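Local coordinates for beta-galactoside alpha-2,6-sialyltransferase (Photobacterium sp., PDB 2Z4T), which transfers sialic acid from CMP-sialic acid to the galactose of beta-galactosides such as lactose, forming an alpha-2,6 linkage, at residues S199-H204 with Y230-A235; P287-F292 with S314-Q319; I382-N387 with P504-G509. One frame throughout, in Å; residues are numbered along the deposited sequence. Where two conformers were deposited one is given.

Interaction 1: residues S199-H204 with Y230-A235; sequences SSNTAH and YDDGSA. With GAL (beta-D-galactopyranose), chain B.
D232 and N201 meet beside the bound galactose. N201 ND2 donates to D232 OD2 at 2.8 Å, and the N-H points almost straight at it (166°). The oxygen lies in the amide plane of N201, but ND2 reaches it from above the carboxylate plane. The same OD2 accepts from galactose O4 at 2.5 Å, while OD1 accepts from galactose O6 at 2.6 Å. The carboxylate thus grips two sugar hydroxyls. H204 brings NE2 to galactose O4 at 3.1 Å, and O3 is a second partner in the plane of the ring. H175 holds the other ring nitrogen, and H123 also bonds the sugar.

N201 ND2 has a further acceptor in D122. N201 OD1 accepts from H204 N, an Asx motif just before helix 205-216. One amide thus touches both D232 and H204 and probably helps position them. H204 and D232 lie just beyond the C-terminal ends of the neighbouring parallel strands 194-201 and 222-230, where the acceptor pocket of this GT-B enzyme opens. The strands pair through Y230 N to S200 O (3.0 Å) and T202 N to Y230 O (2.8 Å). A water connects T202 OG1 with D231 OD1, while D231 OD2 binds Y237. At the far end S199 OG lies in the plane of the Y230 ring, at its edge, 3.7 Å from CD1. Y230 OH bonds D134.

Interaction 2: residues P287-F292 with S314-Q319; sequences PANYHF and SLKQMQ. With PO4 (phosphate ion), chain I.
F292 presents one ring face to L315. The methyl CD1 of L315 stands 3.5 Å from F292 CD1, over the ring but offset toward its rim. It makes a CH-pi contact, 3.7 Å from the ring centroid. A bend at chi2 of L315 (59°) sets CD1 there. The edge of the F292 ring is met in its plane by CB of Y290, on the same strand. The Y290 ring has S314 O near its plane at the edge, and Y290 OH bonds V279 and W282. On the other side of the sheet, H291 and K316 lie side by side and point the same way. In the conformer given, H291 CD2 is 4.0 Å from K316 CB and the H291 ring stacks on Y230. A second conformer of H291 makes these ring contacts less sure.

Strands 288-292 and 315-317 run parallel, with Y290, H291 and F292 paired to L315, K316 and Q317. Four backbone bonds join the two segments in turn. Y290 N donates to S314 O and K316 N to Y290 O, both nearly along the C=O axis. F292 N then donates to K316 O at 2.9 Å, and M318 N to F292 O at 2.9 Å. Q317 N points away from this pairing and donates to a phosphate oxygen, O3, at 2.8 Å. The phosphate probably comes from the crystallisation liquor; K295 also binds it. Beyond Q317, the CE methyl of M318 lies 3.2 Å from H291 O.

Strand 288-292 lies between 315-317 and 222-230 in a parallel part of the mixed sheet. Helix 234-243 packs on F292, helix 282-285 touches A288 and S314, and helix 126-141 covers M318.

Interaction 3: residues I382-N387 with P504-G509; sequences INNAIN and PNCETG
N387 and N384 each give a side-chain N-H to a carbonyl of the C-terminal loop. N387 ND2 donates to G509 O at 2.8 Å. The oxygen lies in the amide plane of N387, yet ND2 sits above the plane of the carbonyl, 57° out of it. N384 ND2 donates to P504 O at 3.1 Å. That bond is nearly straight (171°), and the oxygen again lies in the amide plane. N384 ND2 also bonds N380 O, and P504 O also accepts from N380 ND2. N384 OD1 bonds S390, and N387 OD1 bonds S389. A water accepts from N387 ND2 at 2.9 Å and donates to C506 O, a second path to the loop.

Residues C506 to G509 form a type I turn, and N505 OD1 accepts from E507 N in an Asx turn. The packing centres on C506. Its CB meets N383 CB at 3.6 Å, and its SG, anti to the carbonyl carbon (chi1 -57°), lies 3.5 Å from N384 ND2. SG also forms the disulfide with C511. The ring of P504 adds CG and CD against N384 OD1, each at 3.3 Å.

The contact joins the C-terminal end of helix 371-386 to the loop after strand 498-499. Its amide-to-carbonyl bonds are uncharged and probably depend little on ionisation, and the disulfide probably limits the loop's freedom to leave the helix.

From the N terminus, interaction 1 comes first. It closes the chain from strand 194-201 through helix 205-216 to the end of strand 222-230. Interaction 2 follows in series and closes the run from strand 288-292 to strand 315-317. Both contacts lie on one sheet, and they touch: D231 OD2 is 3.3 Å from F292 CA. Interaction 3 opens only afterwards. It closes a loop of 116 residues in the other domain, tying helix 371-386 to the C-terminal tail. Its centre is about 35 Å from that of interaction 1. The three loops neither nest nor cross.

Interaction 1: residues S199-H204 with Y230-A235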
loop_
_atom_site.group_PDB
_atom_site.type_symbol
_atom_site.label_atom_id
_atom_site.label_comp_id
_atom_site.label_asym_id
_atom_site.label_seq_id
_atom_site.Cartn_x
_atom_site.Cartn_y
_atom_site.Cartn_z
ATOM N N SER A 199 -3.610 -5.678 6.712
ATOM C CA SER A 199 -2.848 -4.484 6.461
ATOM C C SER A 199 -3.740 -3.250 6.529
ATOM O O SER A 199 -4.815 -3.207 5.923
ATOM C CB SER A 199 -2.152 -4.554 5.094
ATOM O OG SER A 199 -1.271 -3.445 4.928
ATOM N N SER A 200 -3.273 -2.234 7.245
ATOM C CA SER A 200 -4.033 -1.012 7.372
ATOM C C SER A 200 -3.182 0.233 7.466
ATOM O O SER A 200 -2.039 0.191 7.948
ATOM C CB SER A 200 -4.942 -1.058 8.599
ATOM O OG SER A 200 -5.568 0.204 8.796
ATOM N N ASN A 201 -3.768 1.326 6.968
ATOM C CA ASN A 201 -3.504 2.685 7.440
ATOM C C ASN A 201 -3.322 2.666 8.976
ATOM O O ASN A 201 -4.175 2.147 9.699
ATOM C CB ASN A 201 -4.694 3.569 7.017
ATOM C CG ASN A 201 -4.543 5.024 7.420
ATOM O OD1 ASN A 201 -4.458 5.350 8.613
ATOM N ND2 ASN A 201 -4.567 5.918 6.423
ATOM N N THR A 202 -2.202 3.201 9.456
ATOM C CA THR A 202 -1.861 3.144 10.874
ATOM C C THR A 202 -2.832 3.937 11.748
ATOM O O THR A 202 -3.478 3.354 12.649
ATOM C CB THR A 202 -0.388 3.581 11.118
ATOM O OG1 THR A 202 0.485 2.740 10.345
ATOM C CG2 THR A 202 -0.002 3.474 12.599
ATOM N N ALA A 203 -2.951 5.246 11.482
ATOM C CA ALA A 203 -3.831 6.144 12.268
ATOM C C ALA A 203 -5.253 5.626 12.365
ATOM O O ALA A 203 -5.922 5.855 13.380
ATOM C CB ALA A 203 -3.845 7.558 11.699
ATOM N N HIS A 204 -5.694 4.931 11.311
ATOM C CA HIS A 204 -7.059 4.401 11.207
ATOM C C HIS A 204 -7.156 2.883 11.434
ATOM O O HIS A 204 -8.171 2.281 11.066
ATOM C CB HIS A 204 -7.640 4.737 9.823
ATOM C CG HIS A 204 -7.854 6.198 9.606
ATOM N ND1 HIS A 204 -9.078 6.803 9.789
ATOM C CD2 HIS A 204 -6.992 7.185 9.264
ATOM C CE1 HIS A 204 -8.959 8.100 9.564
ATOM N NE2 HIS A 204 -7.703 8.359 9.256
ATOM N N TYR A 230 0.896 0.800 7.867
ATOM C CA TYR A 230 1.555 1.778 7.024
ATOM C C TYR A 230 0.934 3.110 7.359
ATOM O O TYR A 230 -0.298 3.213 7.389
ATOM C CB TYR A 230 1.345 1.460 5.532
ATOM C CG TYR A 230 2.091 0.245 5.031
ATOM C CD1 TYR A 230 1.430 -0.966 4.806
ATOM C CD2 TYR A 230 3.463 0.299 4.788
ATOM C CE1 TYR A 230 2.123 -2.119 4.358
ATOM C CE2 TYR A 230 4.174 -0.835 4.320
ATOM C CZ TYR A 230 3.491 -2.033 4.116
ATOM O OH TYR A 230 4.188 -3.128 3.656
ATOM N N ASP A 231 1.778 4.113 7.625
ATOM C CA ASP A 231 1.336 5.465 7.999
ATOM C C ASP A 231 0.491 6.139 6.927
ATOM O O ASP A 231 0.836 6.119 5.752
ATOM C CB ASP A 231 2.532 6.383 8.271
ATOM C CG ASP A 231 3.276 6.026 9.537
ATOM O OD1 ASP A 231 2.641 5.432 10.429
ATOM O OD2 ASP A 231 4.494 6.332 9.629
ATOM N N ASP A 232 -0.600 6.761 7.364
ATOM C CA ASP A 232 -1.380 7.661 6.536
ATOM C C ASP A 232 -0.439 8.676 5.900
ATOM O O ASP A 232 -0.534 8.955 4.704
ATOM C CB ASP A 232 -2.418 8.356 7.412
ATOM C CG ASP A 232 -3.412 9.157 6.613
ATOM O OD1 ASP A 232 -3.025 10.198 6.012
ATOM O OD2 ASP A 232 -4.594 8.738 6.611
ATOM N N GLY A 233 0.479 9.192 6.709
ATOM C CA GLY A 233 1.534 10.080 6.273
ATOM C C GLY A 233 1.920 10.962 7.453
ATOM O O GLY A 233 2.225 10.471 8.540
ATOM N N SER A 234 1.879 12.273 7.264
ATOM C CA SER A 234 2.265 13.195 8.313
ATOM C C SER A 234 1.283 13.125 9.479
ATOM O O SER A 234 1.656 13.405 10.610
ATOM C CB SER A 234 2.371 14.617 7.741
ATOM O OG SER A 234 1.112 15.113 7.314
ATOM N N ALA A 235 0.046 12.705 9.206
ATOM C CA ALA A 235 -1.007 12.627 10.228
ATOM C C ALA A 235 -0.562 11.906 11.480
ATOM O O ALA A 235 -0.825 12.383 12.589
ATOM C CB ALA A 235 -2.276 11.992 9.680
HETATM C C1 GAL B . -9.187 12.277 5.834
HETATM C C2 GAL B . -9.122 11.800 7.283
HETATM C C3 GAL B . -7.745 12.125 7.858
HETATM C C4 GAL B . -6.636 11.606 6.934
HETATM C C5 GAL B . -6.850 12.048 5.485
HETATM C C6 GAL B . -5.885 11.374 4.504
HETATM O O2 GAL B . -10.168 12.401 8.029
HETATM O O3 GAL B . -7.608 11.559 9.153
HETATM O O4 GAL B . -6.604 10.198 7.025
HETATM O O5 GAL B . -8.148 11.688 5.082
HETATM O O6 GAL B . -4.545 11.782 4.692
HETATM O O HOH W 1 3.072 2.629 10.833
#

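Interaction 2: residues P287-F292 with S314-Q319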
loop_
_atom_site.group_PDB
_atom_site.type_symbol
_atom_site.label_atom_id
_atom_site.label_comp_id
_atom_site.label_asym_id
_atom_site.label_seq_id
_atom_site.Cartn_x
_atom_site.Cartn_y
_atom_site.Cartn_z
ATOM N N PRO A 287 1.471 -10.998 15.752
ATOM C CA PRO A 287 2.686 -10.655 15.014
ATOM C C PRO A 287 2.345 -9.474 14.130
ATOM O O PRO A 287 1.337 -9.519 13.414
ATOM C CB PRO A 287 2.956 -11.905 14.155
ATOM C CG PRO A 287 2.179 -13.044 14.873
ATOM C CD PRO A 287 0.949 -12.330 15.386
ATOM N N ALA A 288 3.142 -8.412 14.204
ATOM C CA ALA A 288 2.787 -7.162 13.544
ATOM C C ALA A 288 4.027 -6.394 13.167
ATOM O O ALA A 288 5.042 -6.511 13.839
ATOM C CB ALA A 288 1.915 -6.325 14.450
ATOM N N ASN A 289 3.945 -5.615 12.094
ATOM C CA ASN A 289 5.040 -4.719 11.710
ATOM C C ASN A 289 4.540 -3.299 11.443
ATOM O O ASN A 289 3.594 -3.109 10.652
ATOM C CB ASN A 289 5.805 -5.276 10.504
ATOM C CG ASN A 289 6.573 -6.553 10.849
ATOM O OD1 ASN A 289 6.080 -7.660 10.640
ATOM N ND2 ASN A 289 7.754 -6.399 11.432
ATOM N N TYR A 290 5.140 -2.323 12.133
ATOM C CA TYR A 290 4.853 -0.908 11.872
ATOM C C TYR A 290 5.866 -0.324 10.884
ATOM O O TYR A 290 7.071 -0.200 11.182
ATOM C CB TYR A 290 4.848 -0.067 13.156
ATOM C CG TYR A 290 3.685 -0.342 14.076
ATOM C CD1 TYR A 290 2.592 0.530 14.142
ATOM C CD2 TYR A 290 3.679 -1.463 14.887
ATOM C CE1 TYR A 290 1.519 0.281 15.007
ATOM C CE2 TYR A 290 2.630 -1.729 15.750
ATOM C CZ TYR A 290 1.553 -0.860 15.811
ATOM O OH TYR A 290 0.529 -1.160 16.668
ATOM N N HIS A 291 5.374 0.067 9.717
ATOM C CA HIS A 291 6.240 0.655 8.706
ATOM C C HIS A 291 6.141 2.175 8.759
ATOM O O HIS A 291 5.234 2.761 8.185
ATOM C CB HIS A 291 5.876 0.107 7.331
ATOM C CG HIS A 291 5.897 -1.385 7.269
ATOM N ND1 HIS A 291 4.812 -2.159 7.628
ATOM C CD2 HIS A 291 6.879 -2.248 6.926
ATOM C CE1 HIS A 291 5.120 -3.434 7.486
ATOM N NE2 HIS A 291 6.371 -3.516 7.070
ATOM N N PHE A 292 7.062 2.803 9.479
ATOM C CA PHE A 292 6.988 4.229 9.718
ATOM C C PHE A 292 7.491 5.005 8.513
ATOM O O PHE A 292 8.576 4.722 7.991
ATOM C CB PHE A 292 7.817 4.603 10.956
ATOM C CG PHE A 292 7.034 4.617 12.267
ATOM C CD1 PHE A 292 6.243 3.545 12.647
ATOM C CD2 PHE A 292 7.134 5.704 13.135
ATOM C CE1 PHE A 292 5.545 3.544 13.862
ATOM C CE2 PHE A 292 6.426 5.727 14.361
ATOM C CZ PHE A 292 5.636 4.640 14.724
ATOM N N SER A 314 9.140 -4.567 16.246
ATOM C CA SER A 314 8.091 -4.417 15.239
ATOM C C SER A 314 8.195 -3.043 14.572
ATOM O O SER A 314 7.401 -2.706 13.690
ATOM C CB SER A 314 6.703 -4.598 15.845
ATOM O OG SER A 314 6.497 -5.925 16.308
ATOM N N LEU A 315 9.170 -2.243 14.987
ATOM C CA LEU A 315 9.342 -0.912 14.411
ATOM C C LEU A 315 10.210 -0.998 13.152
ATOM O O LEU A 315 11.394 -1.342 13.231
ATOM C CB LEU A 315 9.924 0.052 15.443
ATOM C CG LEU A 315 10.125 1.516 15.054
ATOM C CD1 LEU A 315 8.809 2.153 14.634
ATOM C CD2 LEU A 315 10.813 2.325 16.195
ATOM N N LYS A 316 9.605 -0.706 12.001
ATOM C CA LYS A 316 10.300 -0.768 10.704
ATOM C C LYS A 316 10.302 0.589 10.013
ATOM O O LYS A 316 9.447 1.438 10.292
ATOM C CB LYS A 316 9.652 -1.823 9.772
ATOM C CG LYS A 316 9.581 -3.258 10.344
ATOM C CD LYS A 316 10.988 -3.730 10.740
ATOM C CE LYS A 316 10.956 -4.982 11.608
ATOM N NZ LYS A 316 10.675 -6.191 10.791
ATOM N N GLN A 317 11.274 0.806 9.134
ATOM C CA GLN A 317 11.276 1.973 8.268
ATOM C C GLN A 317 10.565 1.594 6.977
ATOM O O GLN A 317 10.903 0.575 6.349
ATOM C CB GLN A 317 12.719 2.429 7.983
ATOM C CG GLN A 317 12.886 3.492 6.876
ATOM C CD GLN A 317 12.058 4.750 7.113
ATOM O OE1 GLN A 317 12.093 5.326 8.199
ATOM N NE2 GLN A 317 11.287 5.165 6.102
ATOM N N MET A 318 9.581 2.394 6.576
ATOM C CA MET A 318 8.942 2.231 5.252
ATOM C C MET A 318 10.028 2.163 4.148
ATOM O O MET A 318 10.985 2.934 4.157
ATOM C CB MET A 318 7.986 3.387 5.011
ATOM C CG MET A 318 6.833 3.109 4.082
ATOM S SD MET A 318 5.679 4.517 3.933
ATOM C CE MET A 318 4.703 4.274 5.416
ATOM N N GLN A 319 9.900 1.202 3.239
ATOM C CA GLN A 319 10.909 0.963 2.194
ATOM C C GLN A 319 10.458 1.559 0.864
ATOM O O GLN A 319 9.251 1.595 0.586
ATOM C CB GLN A 319 11.165 -0.555 2.039
ATOM C CG GLN A 319 11.741 -1.245 3.301
ATOM C CD GLN A 319 13.059 -0.605 3.748
ATOM O OE1 GLN A 319 13.150 0.005 4.829
ATOM N NE2 GLN A 319 14.079 -0.708 2.897
HETATM P P PO4 I . 14.087 -1.322 9.238
HETATM O O1 PO4 I . 13.708 -0.583 10.502
HETATM O O2 PO4 I . 14.320 -2.784 9.588
HETATM O O3 PO4 I . 12.954 -1.222 8.249
HETATM O O4 PO4 I . 15.339 -0.665 8.687
#

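Interaction 3: residues I382-N387 with P504-G509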
loop_
_atom_site.group_PDB
_atom_site.type_symbol
_atom_site.label_atom_id
_atom_site.label_comp_id
_atom_site.label_asym_id
_atom_site.label_seq_id
_atom_site.Cartn_x
_atom_site.Cartn_y
_atom_site.Cartn_z
ATOM N N ILE A 382 2.986 29.103 -6.834
ATOM C CA ILE A 382 3.558 28.843 -8.163
ATOM C C ILE A 382 4.138 30.151 -8.731
ATOM O O ILE A 382 5.259 30.175 -9.245
ATOM C CB ILE A 382 2.522 28.196 -9.128
ATOM C CG1 ILE A 382 2.142 26.793 -8.633
ATOM C CG2 ILE A 382 3.054 28.103 -10.564
ATOM C CD1 ILE A 382 0.862 26.280 -9.171
ATOM N N ASN A 383 3.387 31.239 -8.601
ATOM C CA ASN A 383 3.814 32.532 -9.134
ATOM C C ASN A 383 5.096 33.034 -8.524
ATOM O O ASN A 383 5.956 33.562 -9.223
ATOM C CB ASN A 383 2.708 33.575 -9.016
ATOM C CG ASN A 383 1.605 33.337 -10.016
ATOM O OD1 ASN A 383 1.801 32.606 -10.989
ATOM N ND2 ASN A 383 0.435 33.932 -9.782
ATOM N N ASN A 384 5.241 32.821 -7.224
ATOM C CA ASN A 384 6.470 33.188 -6.542
ATOM C C ASN A 384 7.701 32.489 -7.127
ATOM O O ASN A 384 8.760 33.107 -7.282
ATOM C CB ASN A 384 6.304 32.912 -5.057
ATOM C CG ASN A 384 5.818 34.133 -4.312
ATOM O OD1 ASN A 384 6.623 35.014 -4.006
ATOM N ND2 ASN A 384 4.497 34.215 -4.037
ATOM N N ALA A 385 7.529 31.219 -7.495
ATOM C CA ALA A 385 8.587 30.391 -8.094
ATOM C C ALA A 385 9.002 30.781 -9.521
ATOM O O ALA A 385 10.189 30.673 -9.870
ATOM C CB ALA A 385 8.198 28.895 -8.043
ATOM N N ILE A 386 8.034 31.209 -10.337
ATOM C CA ILE A 386 8.266 31.434 -11.776
ATOM C C ILE A 386 8.298 32.916 -12.165
ATOM O O ILE A 386 8.467 33.240 -13.342
ATOM C CB ILE A 386 7.196 30.720 -12.664
ATOM C CG1 ILE A 386 5.874 31.536 -12.694
ATOM C CG2 ILE A 386 7.016 29.247 -12.238
ATOM C CD1 ILE A 386 4.668 30.851 -13.394
ATOM N N ASN A 387 8.122 33.803 -11.179
ATOM C CA ASN A 387 8.136 35.243 -11.412
ATOM C C ASN A 387 9.448 35.879 -10.890
ATOM O O ASN A 387 9.807 35.726 -9.721
ATOM C CB ASN A 387 6.869 35.891 -10.818
ATOM C CG ASN A 387 6.702 37.369 -11.220
ATOM O OD1 ASN A 387 7.642 38.151 -11.133
ATOM N ND2 ASN A 387 5.492 37.754 -11.624
ATOM N N PRO A 504 5.057 37.158 -0.810
ATOM C CA PRO A 504 4.633 38.323 -1.573
ATOM C C PRO A 504 3.443 37.972 -2.426
ATOM O O PRO A 504 3.320 36.832 -2.856
ATOM C CB PRO A 504 5.823 38.615 -2.493
ATOM C CG PRO A 504 6.933 37.726 -2.070
ATOM C CD PRO A 504 6.417 36.699 -1.152
ATOM N N ASN A 505 2.574 38.941 -2.665
ATOM C CA ASN A 505 1.434 38.742 -3.530
ATOM C C ASN A 505 1.778 38.995 -5.022
ATOM O O ASN A 505 1.992 40.145 -5.458
ATOM C CB ASN A 505 0.267 39.617 -3.066
ATOM C CG ASN A 505 -1.025 39.314 -3.809
ATOM O OD1 ASN A 505 -1.064 38.458 -4.703
ATOM N ND2 ASN A 505 -2.091 40.023 -3.451
ATOM N N CYS A 506 1.804 37.918 -5.800
ATOM C CA CYS A 506 2.179 38.001 -7.187
ATOM C C CYS A 506 0.987 38.082 -8.130
ATOM O O CYS A 506 1.158 37.955 -9.338
ATOM C CB CYS A 506 3.048 36.816 -7.554
ATOM S SG CYS A 506 4.522 36.683 -6.543
ATOM N N GLU A 507 -0.213 38.304 -7.598
ATOM C CA GLU A 507 -1.414 38.125 -8.426
ATOM C C GLU A 507 -1.505 39.109 -9.591
ATOM O O GLU A 507 -2.003 38.755 -10.670
ATOM C CB GLU A 507 -2.705 38.073 -7.588
ATOM C CG GLU A 507 -3.237 39.401 -7.109
ATOM C CD GLU A 507 -4.297 39.280 -6.003
ATOM O OE1 GLU A 507 -4.297 40.151 -5.097
ATOM O OE2 GLU A 507 -5.135 38.334 -6.019
ATOM N N THR A 508 -1.011 40.333 -9.381
ATOM C CA THR A 508 -1.053 41.379 -10.427
ATOM C C THR A 508 -0.014 41.171 -11.509
ATOM O O THR A 508 -0.017 41.902 -12.480
ATOM C CB THR A 508 -0.789 42.804 -9.867
ATOM O OG1 THR A 508 0.550 42.861 -9.333
ATOM C CG2 THR A 508 -1.823 43.200 -8.788
ATOM N N GLY A 509 0.882 40.209 -11.344
ATOM C CA GLY A 509 1.990 40.062 -12.269
ATOM C C GLY A 509 3.288 40.635 -11.711
ATOM O O GLY A 509 4.388 40.311 -12.188
HETATM O O HOH W 2 3.034 36.314 -11.177
#